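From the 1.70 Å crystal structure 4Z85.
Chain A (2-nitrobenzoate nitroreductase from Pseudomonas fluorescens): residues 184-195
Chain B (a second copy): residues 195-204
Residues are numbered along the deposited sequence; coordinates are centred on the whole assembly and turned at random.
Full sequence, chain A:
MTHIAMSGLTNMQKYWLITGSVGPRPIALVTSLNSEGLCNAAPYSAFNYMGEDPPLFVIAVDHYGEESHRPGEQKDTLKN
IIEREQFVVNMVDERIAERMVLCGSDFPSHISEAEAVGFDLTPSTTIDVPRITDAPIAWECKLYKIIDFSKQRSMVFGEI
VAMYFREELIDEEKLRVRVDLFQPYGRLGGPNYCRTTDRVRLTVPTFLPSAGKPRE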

ATOM      1  N   PRO A 184      -4.674   7.496  10.451  1.00 19.09           N
ATOM      2  CA  PRO A 184      -3.357   7.597   9.819  1.00 18.24           C
ATOM      3  C   PRO A 184      -3.334   8.562   8.631  1.00 18.51           C
ATOM      4  O   PRO A 184      -4.372   8.843   8.026  1.00 19.64           O
ATOM      5  CB  PRO A 184      -3.080   6.162   9.359  1.00 17.19           C
ATOM      6  CG  PRO A 184      -4.448   5.578   9.128  1.00 18.51           C
ATOM      7  CD  PRO A 184      -5.319   6.195  10.209  1.00 18.85           C
ATOM      8  N   TYR A 185      -2.142   9.063   8.324  1.00 18.84           N
ATOM      9  CA  TYR A 185      -1.874   9.843   7.112  1.00 17.66           C
ATOM     10  C   TYR A 185      -1.545   8.911   5.955  1.00 16.82           C
ATOM     11  O   TYR A 185      -0.728   8.013   6.118  1.00 19.48           O
ATOM     12  CB  TYR A 185      -0.675  10.772   7.307  1.00 18.50           C
ATOM     13  CG  TYR A 185      -0.976  12.065   8.017  1.00 18.24           C
ATOM     14  CD1 TYR A 185      -1.907  12.113   9.046  1.00 21.66           C
ATOM     15  CD2 TYR A 185      -0.310  13.230   7.664  1.00 23.15           C
ATOM     16  CE1 TYR A 185      -2.179  13.309   9.703  1.00 23.58           C
ATOM     17  CE2 TYR A 185      -0.579  14.422   8.306  1.00 24.01           C
ATOM     18  CZ  TYR A 185      -1.510  14.452   9.319  1.00 27.70           C
ATOM     19  OH  TYR A 185      -1.768  15.643   9.959  1.00 30.69           O
ATOM     20  N   GLY A 186      -2.128   9.149   4.788  1.00 18.47           N
ATOM     21  CA  GLY A 186      -1.719   8.424   3.596  1.00 17.28           C
ATOM     22  C   GLY A 186      -0.846   9.287   2.707  1.00 19.37           C
ATOM     23  O   GLY A 186      -1.000  10.501   2.685  1.00 19.74           O
ATOM     24  N   ARG A 187       0.081   8.672   1.978  1.00 15.75           N
ATOM     25  CA  ARG A 187       0.924   9.428   1.051  1.00 16.72           C
ATOM     26  C   ARG A 187       0.292   9.490  -0.327  1.00 16.92           C
ATOM     27  O   ARG A 187      -0.177   8.475  -0.849  1.00 16.95           O
ATOM     28  CB  ARG A 187       2.308   8.787   0.943  1.00 17.42           C
ATOM     29  CG  ARG A 187       3.259   9.470  -0.020  1.00 18.84           C
ATOM     30  CD  ARG A 187       3.667  10.832   0.489  1.00 17.15           C
ATOM     31  NE  ARG A 187       4.543  11.498  -0.467  1.00 19.45           N
ATOM     32  CZ  ARG A 187       5.843  11.247  -0.593  1.00 24.67           C
ATOM     33  NH1 ARG A 187       6.438  10.326   0.170  1.00 22.69           N
ATOM     34  NH2 ARG A 187       6.554  11.919  -1.483  1.00 24.64           N
ATOM     35  N   LEU A 188       0.322  10.681  -0.923  1.00 16.38           N
ATOM     36  CA  LEU A 188      -0.100  10.880  -2.306  1.00 14.79           C
ATOM     37  C   LEU A 188       1.115  11.287  -3.147  1.00 18.48           C
ATOM     38  O   LEU A 188       2.242  11.339  -2.646  1.00 19.16           O
ATOM     39  CB  LEU A 188      -1.193  11.956  -2.395  1.00 19.78           C
ATOM     40  CG  LEU A 188      -2.511  11.628  -1.697  1.00 21.87           C
ATOM     41  CD1 LEU A 188      -3.381  12.877  -1.645  1.00 21.99           C
ATOM     42  CD2 LEU A 188      -3.215  10.506  -2.447  1.00 20.05           C
ATOM     43  N   GLY A 189       0.885  11.580  -4.417  1.00 19.83           N
ATOM     44  CA  GLY A 189       1.971  12.038  -5.270  1.00 20.25           C
ATOM     45  C   GLY A 189       2.547  13.359  -4.792  1.00 21.26           C
ATOM     46  O   GLY A 189       1.839  14.180  -4.218  1.00 22.01           O
ATOM     47  N   GLY A 190       3.840  13.559  -5.024  1.00 22.32           N
ATOM     48  CA  GLY A 190       4.500  14.745  -4.520  1.00 23.30           C
ATOM     49  C   GLY A 190       4.571  14.734  -3.006  1.00 23.60           C
ATOM     50  O   GLY A 190       4.398  13.689  -2.367  1.00 21.14           O
ATOM     51  N   PRO A 191       4.840  15.899  -2.412  1.00 23.96           N
ATOM     52  CA  PRO A 191       4.956  16.009  -0.957  1.00 20.69           C
ATOM     53  C   PRO A 191       3.595  16.182  -0.294  1.00 23.07           C
ATOM     54  O   PRO A 191       3.430  17.020   0.581  1.00 24.20           O
ATOM     55  CB  PRO A 191       5.815  17.268  -0.781  1.00 26.92           C
ATOM     56  CG  PRO A 191       5.388  18.123  -1.909  1.00 25.88           C
ATOM     57  CD  PRO A 191       5.153  17.176  -3.082  1.00 25.36           C
ATOM     58  N   ASN A 192       2.623  15.374  -0.710  1.00 21.87           N
ATOM     59  CA  ASN A 192       1.251  15.561  -0.268  1.00 22.68           C
ATOM     60  C   ASN A 192       0.750  14.376   0.534  1.00 20.21           C
ATOM     61  O   ASN A 192       1.113  13.235   0.239  1.00 20.09           O
ATOM     62  CB  ASN A 192       0.368  15.811  -1.484  1.00 20.06           C
ATOM     63  CG  ASN A 192       0.777  17.068  -2.223  1.00 24.56           C
ATOM     64  OD1 ASN A 192       0.567  18.173  -1.731  1.00 25.79           O
ATOM     65  ND2 ASN A 192       1.407  16.907  -3.375  1.00 24.49           N
ATOM     66  N   TYR A 193      -0.063  14.662   1.547  1.00 17.52           N
ATOM     67  CA  TYR A 193      -0.588  13.652   2.455  1.00 19.87           C
ATOM     68  C   TYR A 193      -2.092  13.798   2.574  1.00 19.38           C
ATOM     69  O   TYR A 193      -2.605  14.906   2.624  1.00 19.56           O
ATOM     70  CB  TYR A 193       0.084  13.779   3.834  1.00 18.21           C
ATOM     71  CG  TYR A 193       1.551  13.528   3.702  1.00 18.19           C
ATOM     72  CD1 TYR A 193       2.424  14.539   3.287  1.00 17.49           C
ATOM     73  CD2 TYR A 193       2.070  12.260   3.922  1.00 19.07           C
ATOM     74  CE1 TYR A 193       3.768  14.288   3.112  1.00 19.37           C
ATOM     75  CE2 TYR A 193       3.411  12.013   3.763  1.00 18.30           C
ATOM     76  CZ  TYR A 193       4.251  13.018   3.354  1.00 21.59           C
ATOM     77  OH  TYR A 193       5.581  12.726   3.181  1.00 22.47           O
ATOM     78  N   CYS A 194      -2.797  12.672   2.609  1.00 16.86           N
ATOM     79  CA  CYS A 194      -4.229  12.666   2.818  1.00 19.60           C
ATOM     80  C   CYS A 194      -4.539  12.294   4.258  1.00 18.71           C
ATOM     81  O   CYS A 194      -4.129  11.242   4.742  1.00 17.18           O
ATOM     82  CB  CYS A 194      -4.903  11.688   1.848  1.00 22.21           C
ATOM     83  N   ARG A 195      -5.242  13.169   4.967  1.00 18.57           N
ATOM     84  CA  ARG A 195      -5.691  12.827   6.303  1.00 17.06           C
ATOM     85  C   ARG A 195      -6.929  11.948   6.177  1.00 19.12           C
ATOM     86  O   ARG A 195      -7.726  12.138   5.261  1.00 22.09           O
ATOM     87  CB  ARG A 195      -6.018  14.090   7.100  1.00 19.01           C
ATOM     88  CG  ARG A 195      -4.886  15.095   7.243  1.00 23.89           C
ATOM     89  CD  ARG A 195      -5.520  16.375   7.760  1.00 26.32           C
ATOM     90  NE  ARG A 195      -4.565  17.387   8.157  1.00 38.93           N
ATOM     91  CZ  ARG A 195      -4.895  18.649   8.395  1.00 42.43           C
ATOM     92  NH1 ARG A 195      -6.156  19.052   8.249  1.00 41.20           N
ATOM     93  NH2 ARG A 195      -3.960  19.516   8.757  1.00 47.26           N
TER
ATOM     94  N   ARG B 195     -11.790   9.131   1.789  1.00 18.57           N
ATOM     95  CA  ARG B 195     -11.711   9.958   0.599  1.00 17.06           C
ATOM     96  C   ARG B 195     -10.498  10.870   0.735  1.00 19.12           C
ATOM     97  O   ARG B 195     -10.177  11.303   1.840  1.00 22.09           O
ATOM     98  CB  ARG B 195     -12.983  10.789   0.437  1.00 19.01           C
ATOM     99  CG  ARG B 195     -14.283  10.004   0.361  1.00 23.89           C
ATOM    100  CD  ARG B 195     -15.400  11.017   0.538  1.00 26.32           C
ATOM    101  NE  ARG B 195     -16.722  10.486   0.286  1.00 38.93           N
ATOM    102  CZ  ARG B 195     -17.839  11.119   0.622  1.00 42.43           C
ATOM    103  NH1 ARG B 195     -17.783  12.293   1.246  1.00 41.20           N
ATOM    104  NH2 ARG B 195     -19.014  10.565   0.355  1.00 47.26           N
ATOM    105  N   THR B 196      -9.821  11.161  -0.369  1.00 18.72           N
ATOM    106  CA  THR B 196      -8.606  11.965  -0.290  1.00 17.35           C
ATOM    107  C   THR B 196      -8.912  13.449  -0.514  1.00 21.09           C
ATOM    108  O   THR B 196      -8.332  14.105  -1.369  1.00 23.34           O
ATOM    109  CB  THR B 196      -7.547  11.453  -1.284  1.00 21.56           C
ATOM    110  OG1 THR B 196      -8.142  11.253  -2.569  1.00 20.95           O
ATOM    111  CG2 THR B 196      -6.993  10.110  -0.799  1.00 19.00           C
ATOM    112  N   THR B 197      -9.815  13.964   0.308  1.00 20.56           N
ATOM    113  CA  THR B 197     -10.298  15.339   0.187  1.00 22.90           C
ATOM    114  C   THR B 197      -9.731  16.291   1.240  1.00 25.41           C
ATOM    115  O   THR B 197      -9.984  17.495   1.194  1.00 26.04           O
ATOM    116  CB  THR B 197     -11.820  15.358   0.304  1.00 22.55           C
ATOM    117  OG1 THR B 197     -12.186  14.769   1.557  1.00 26.62           O
ATOM    118  CG2 THR B 197     -12.442  14.552  -0.823  1.00 22.16           C
ATOM    119  N   ASP B 198      -8.988  15.755   2.202  1.00 21.56           N
ATOM    120  CA  ASP B 198      -8.457  16.570   3.295  1.00 22.95           C
ATOM    121  C   ASP B 198      -6.940  16.409   3.336  1.00 23.06           C
ATOM    122  O   ASP B 198      -6.421  15.480   3.962  1.00 21.90           O
ATOM    123  CB  ASP B 198      -9.100  16.165   4.624  1.00 23.75           C
ATOM    124  CG  ASP B 198      -8.560  16.949   5.810  1.00 26.80           C
ATOM    125  OD1 ASP B 198      -7.927  18.005   5.597  1.00 29.17           O
ATOM    126  OD2 ASP B 198      -8.782  16.510   6.960  1.00 26.75           O
ATOM    127  N   ARG B 199      -6.240  17.287   2.631  1.00 23.23           N
ATOM    128  CA  ARG B 199      -4.812  17.072   2.404  1.00 21.43           C
ATOM    129  C   ARG B 199      -3.945  18.118   3.055  1.00 26.38           C
ATOM    130  O   ARG B 199      -4.399  19.225   3.368  1.00 25.65           O
ATOM    131  CB  ARG B 199      -4.505  17.054   0.913  1.00 23.08           C
ATOM    132  CG  ARG B 199      -5.369  16.109   0.153  1.00 23.78           C
ATOM    133  CD  ARG B 199      -5.026  16.138  -1.299  1.00 26.64           C
ATOM    134  NE  ARG B 199      -5.852  15.178  -2.020  1.00 24.12           N
ATOM    135  CZ  ARG B 199      -5.685  14.876  -3.302  1.00 25.28           C
ATOM    136  NH1 ARG B 199      -4.712  15.451  -3.999  1.00 24.86           N
ATOM    137  NH2 ARG B 199      -6.483  13.981  -3.879  1.00 24.95           N
ATOM    138  N   VAL B 200      -2.689  17.747   3.268  1.00 21.96           N
ATOM    139  CA  VAL B 200      -1.674  18.707   3.677  1.00 20.22           C
ATOM    140  C   VAL B 200      -0.399  18.451   2.906  1.00 23.78           C
ATOM    141  O   VAL B 200      -0.062  17.322   2.535  1.00 23.64           O
ATOM    142  CB  VAL B 200      -1.355  18.658   5.180  1.00 22.49           C
ATOM    143  CG1 VAL B 200      -2.560  19.059   5.993  1.00 29.82           C
ATOM    144  CG2 VAL B 200      -0.839  17.283   5.601  1.00 24.41           C
ATOM    145  N   ARG B 201       0.304  19.538   2.662  1.00 22.58           N
ATOM    146  CA  ARG B 201       1.595  19.505   2.023  1.00 27.52           C
ATOM    147  C   ARG B 201       2.644  19.542   3.118  1.00 28.37           C
ATOM    148  O   ARG B 201       2.633  20.442   3.961  1.00 27.73           O
ATOM    149  CB  ARG B 201       1.744  20.693   1.085  1.00 31.43           C
ATOM    150  CG  ARG B 201       3.004  20.719   0.271  1.00 32.79           C
ATOM    151  CD  ARG B 201       2.889  21.846  -0.742  1.00 34.64           C
ATOM    152  NE  ARG B 201       3.476  21.481  -2.025  1.00 43.87           N
ATOM    153  CZ  ARG B 201       4.729  21.745  -2.367  1.00 44.21           C
ATOM    154  NH1 ARG B 201       5.510  22.406  -1.531  1.00 49.86           N
ATOM    155  NH2 ARG B 201       5.186  21.374  -3.555  1.00 51.03           N
ATOM    156  N   LEU B 202       3.519  18.549   3.131  1.00 24.72           N
ATOM    157  CA  LEU B 202       4.611  18.506   4.088  1.00 25.73           C
ATOM    158  C   LEU B 202       5.881  18.220   3.307  1.00 31.68           C
ATOM    159  O   LEU B 202       6.054  17.129   2.775  1.00 27.10           O
ATOM    160  CB  LEU B 202       4.366  17.460   5.177  1.00 26.41           C
ATOM    161  CG  LEU B 202       3.117  17.611   6.059  1.00 25.52           C
ATOM    162  CD1 LEU B 202       2.950  16.405   6.969  1.00 29.09           C
ATOM    163  CD2 LEU B 202       3.201  18.877   6.898  1.00 26.70           C
ATOM    164  N   THR B 203       6.765  19.209   3.198  1.00 28.85           N
ATOM    165  CA  THR B 203       7.940  19.032   2.359  1.00 28.23           C
ATOM    166  C   THR B 203       9.135  18.567   3.178  1.00 27.29           C
ATOM    167  O   THR B 203       9.265  18.867   4.368  1.00 29.32           O
ATOM    168  CB  THR B 203       8.312  20.323   1.606  1.00 39.34           C
ATOM    169  OG1 THR B 203       8.664  21.336   2.549  1.00 38.91           O
ATOM    170  CG2 THR B 203       7.143  20.804   0.770  1.00 39.42           C
ATOM    171  N   VAL B 204       9.996  17.794   2.529  1.00 29.00           N
ATOM    172  CA  VAL B 204      11.221  17.344   3.152  1.00 29.98           C
ATOM    173  C   VAL B 204      12.207  18.493   3.063  1.00 27.57           C
ATOM    174  O   VAL B 204      12.563  18.913   1.970  1.00 30.95           O
ATOM    175  CB  VAL B 204      11.785  16.087   2.460  1.00 29.40           C
ATOM    176  CG1 VAL B 204      13.154  15.753   3.009  1.00 32.63           C
ATOM    177  CG2 VAL B 204      10.832  14.914   2.649  1.00 30.49           C
TER
HETATM  178  O   HOH W   1       0.953  20.644  -2.850  1.00 36.19           O
HETATM  179  O   HOH W   2       6.912  14.786   1.756  1.00 27.12           O
HETATM  180  O   HOH W   3      -8.174  13.074   2.798  1.00 21.88           O
HETATM  181  O   HOH W   4     -10.213  11.003   4.495  1.00 21.88           O

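The backbone around Tyr A193 and that around Val B200 run antiparallel, extending a hairpin of one subunit with a strand from the other. Tyr A193 and Val B200 form the hydrogen-bonded pair: Tyr A193 N donates to Val B200 O (2.8 Å) and Val B200 N to Tyr A193 O (2.9 Å). Leu B202 N to Pro A191 O (3.0 Å) and Arg A195 N to Asp B198 O (2.8 Å) continue the ladder. Pro A191, with no N-H to donate, offers its O, and its ring CG packs over the guanidinium of Arg B201, 3.6 Å from Arg B201 NH2.

Tyr A193 and Val B200 share one face of the sheet. Tyrosine's m rotamer lays CE1 3.8 Å from Leu B202 CB, while water 2 links its OH to Leu B202 O. Branched Val B200 sends CG2 to Tyr A185 CE2 (3.9 Å) and CG1 over the guanidinium of Arg A195, whose extended m, t, t chain carries NH1 to Asp B198 OD1 (3.4 Å), a salt bridge with a weak hydrogen bond.

On the other face, the m, t, t chain of Arg B199 lets one guanidinium offer NE in-plane to Thr B196 O (2.8 Å) and a face to Leu A188 CD1 (3.4 Å from NE). Asn A192, chi1 m, holds Gly A189 O through ND2 (2.9 Å), leaving OD1 to reach Arg B201 NE through water 1.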